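Local structure of argonaute protein (Marinitoga piezophila, 5I4A) at residues A[210-213]-A[214-217]. The protein uses short guide RNAs with a 5'-hydroxyl end to bind complementary single-stranded DNA or RNA targets and cleave them. Sequence-based numbering, arbitrary orientation.
With nucleotides of chain B.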
loop_
_atom_site.group_PDB
_atom_site.type_symbol
_atom_site.label_atom_id
_atom_site.label_comp_id
_atom_site.label_asym_id
_atom_site.label_seq_id
_atom_site.Cartn_x
_atom_site.Cartn_y
_atom_site.Cartn_z
ATOM N N ASN A 210 -5.095 -13.183 -16.593
ATOM C CA ASN A 210 -4.332 -13.190 -15.353
ATOM C C ASN A 210 -5.284 -13.428 -14.187
ATOM O O ASN A 210 -6.296 -12.730 -14.052
ATOM C CB ASN A 210 -3.582 -11.871 -15.170
ATOM C CG ASN A 210 -2.660 -11.884 -13.971
ATOM O OD1 ASN A 210 -2.110 -12.925 -13.607
ATOM N ND2 ASN A 210 -2.488 -10.726 -13.343
ATOM N N PHE A 211 -4.964 -14.413 -13.354
ATOM C CA PHE A 211 -5.834 -14.831 -12.262
ATOM C C PHE A 211 -5.214 -14.421 -10.934
ATOM O O PHE A 211 -4.108 -14.859 -10.596
ATOM C CB PHE A 211 -6.077 -16.338 -12.307
ATOM C CG PHE A 211 -6.772 -16.792 -13.552
ATOM C CD1 PHE A 211 -8.142 -16.650 -13.684
ATOM C CD2 PHE A 211 -6.057 -17.351 -14.596
ATOM C CE1 PHE A 211 -8.788 -17.061 -14.833
ATOM C CE2 PHE A 211 -6.697 -17.765 -15.749
ATOM C CZ PHE A 211 -8.065 -17.620 -15.866
ATOM N N THR A 212 -5.932 -13.590 -10.188
ATOM C CA THR A 212 -5.471 -13.104 -8.901
ATOM C C THR A 212 -5.958 -14.028 -7.788
ATOM O O THR A 212 -6.618 -15.042 -8.026
ATOM C CB THR A 212 -5.952 -11.673 -8.676
ATOM O OG1 THR A 212 -7.319 -11.692 -8.246
ATOM C CG2 THR A 212 -5.853 -10.878 -9.967
ATOM N N THR A 213 -5.624 -13.669 -6.546
ATOM C CA THR A 213 -6.074 -14.451 -5.401
ATOM C C THR A 213 -7.594 -14.498 -5.311
ATOM O O THR A 213 -8.160 -15.505 -4.871
ATOM C CB THR A 213 -5.487 -13.877 -4.111
ATOM O OG1 THR A 213 -5.468 -12.446 -4.192
ATOM C CG2 THR A 213 -4.074 -14.393 -3.892
ATOM N N ARG A 214 -8.271 -13.428 -5.730
ATOM C CA ARG A 214 -9.724 -13.386 -5.623
ATOM C C ARG A 214 -10.390 -14.209 -6.722
ATOM O O ARG A 214 -11.412 -14.860 -6.478
ATOM C CB ARG A 214 -10.208 -11.936 -5.659
ATOM C CG ARG A 214 -11.505 -11.687 -4.904
ATOM C CD ARG A 214 -11.860 -10.206 -4.890
ATOM N NE ARG A 214 -11.742 -9.616 -3.556
ATOM C CZ ARG A 214 -12.037 -8.351 -3.269
ATOM N NH1 ARG A 214 -11.901 -7.902 -2.029
ATOM N NH2 ARG A 214 -12.466 -7.533 -4.221
ATOM N N ASP A 215 -9.826 -14.191 -7.933
ATOM C CA ASP A 215 -10.369 -15.005 -9.018
ATOM C C ASP A 215 -10.277 -16.488 -8.682
ATOM O O ASP A 215 -11.229 -17.247 -8.896
ATOM C CB ASP A 215 -9.629 -14.703 -10.322
ATOM C CG ASP A 215 -9.594 -13.221 -10.643
ATOM O OD1 ASP A 215 -10.605 -12.532 -10.399
ATOM O OD2 ASP A 215 -8.549 -12.746 -11.137
ATOM N N ALA A 216 -9.129 -16.917 -8.149
ATOM C CA ALA A 216 -8.971 -18.306 -7.729
ATOM C C ALA A 216 -10.053 -18.708 -6.735
ATOM O O ALA A 216 -10.610 -19.809 -6.821
ATOM C CB ALA A 216 -7.581 -18.513 -7.129
ATOM N N GLU A 217 -10.366 -17.824 -5.783
ATOM C CA GLU A 217 -11.529 -18.046 -4.930
ATOM C C GLU A 217 -12.810 -18.051 -5.751
ATOM O O GLU A 217 -13.691 -18.891 -5.540
ATOM C CB GLU A 217 -11.611 -16.971 -3.847
ATOM C CG GLU A 217 -10.503 -17.005 -2.812
ATOM C CD GLU A 217 -10.641 -15.891 -1.792
ATOM O OE1 GLU A 217 -9.926 -15.922 -0.767
ATOM O OE2 GLU A 217 -11.469 -14.983 -2.017
ATOM P P A B 7 -6.278 -9.133 -5.914
ATOM O OP1 A B 7 -6.814 -10.518 -5.859
ATOM O OP2 A B 7 -5.012 -8.810 -5.206
ATOM O "O5'" A B 7 -6.139 -8.740 -7.452
ATOM C "C5'" A B 7 -5.697 -7.449 -7.842
ATOM C "C4'" A B 7 -4.897 -7.509 -9.114
ATOM O "O4'" A B 7 -5.717 -7.104 -10.240
ATOM C "C3'" A B 7 -3.700 -6.582 -9.180
ATOM O "O3'" A B 7 -2.584 -7.104 -8.486
ATOM C "C2'" A B 7 -3.485 -6.428 -10.680
ATOM O "O2'" A B 7 -2.838 -7.575 -11.214
ATOM C "C1'" A B 7 -4.929 -6.413 -11.185
ATOM P P C B 5 -5.827 -5.182 4.256
ATOM O OP1 C B 5 -4.350 -5.064 4.159
ATOM O OP2 C B 5 -6.659 -3.957 4.163
ATOM O "O5'" C B 5 -6.319 -6.198 3.129
ATOM C "C5'" C B 5 -5.813 -7.526 3.061
ATOM C "C4'" C B 5 -6.712 -8.415 2.236
ATOM O "O4'" C B 5 -8.065 -8.340 2.740
ATOM C "C3'" C B 5 -6.825 -8.048 0.765
ATOM O "O3'" C B 5 -5.791 -8.650 0.007
ATOM C "C2'" C B 5 -8.214 -8.550 0.368
ATOM O "O2'" C B 5 -8.163 -9.908 -0.043
ATOM C "C1'" C B 5 -8.990 -8.465 1.688
ATOM N N1 C B 5 -9.950 -7.337 1.759
ATOM C C2 C B 5 -11.191 -7.451 1.121
ATOM O O2 C B 5 -11.449 -8.481 0.481
ATOM N N3 C B 5 -12.078 -6.430 1.207
ATOM C C4 C B 5 -11.773 -5.333 1.903
ATOM N N4 C B 5 -12.681 -4.354 1.957
ATOM C C5 C B 5 -10.524 -5.196 2.572
ATOM C C6 C B 5 -9.656 -6.212 2.480
#
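Thr212 and Asp215 meet at the start of helix 213-218, where Thr212 is the N-cap and the pair forms half of a capping box. The turn joins the last strand of the PAZ domain to linker L2 and binds a phosphate of the guide RNA. Asp215 reaches back along the chain, and its OD2 accepts a nearly straight hydrogen bond (178°) from Thr212 N at 2.9 Å. The N-H comes in on the anti side of the carboxylate, 34° out of its plane. Asp215 CG is anti to its own carbonyl carbon (chi1 -52°), which turns the carboxylate back toward Thr212. With an alanine at Asp215, the N-H of Thr212 is likely to lose its carboxylate acceptor and the threonine to be freer to shift under the phosphate. The Phe211 ring stands roughly perpendicular to the carboxylate plane and meets Asp215 CB at its edge. Phe211 also packs on Phe154 and Ser156 of strand 143-156. The first helical bond runs from Ala216 N to Thr212 O at 3.1 Å.

Thr212 OG1 is given to the RNA. OP1 of A7 of chain B takes hydrogen bonds from Thr212 OG1 (2.7 Å), Thr213 OG1 (2.9 Å) and Arg214 N (3.3 Å). Both threonines are rotated about CA-CB to turn their hydroxyls toward this phosphate. Three donors thus grip one phosphate oxygen, and the helix dipole probably adds to the attraction. The Arg214 side chain leads away from the turn. Arg214 NH1 donates to O2 of the C5 base of chain B at 2.6 Å.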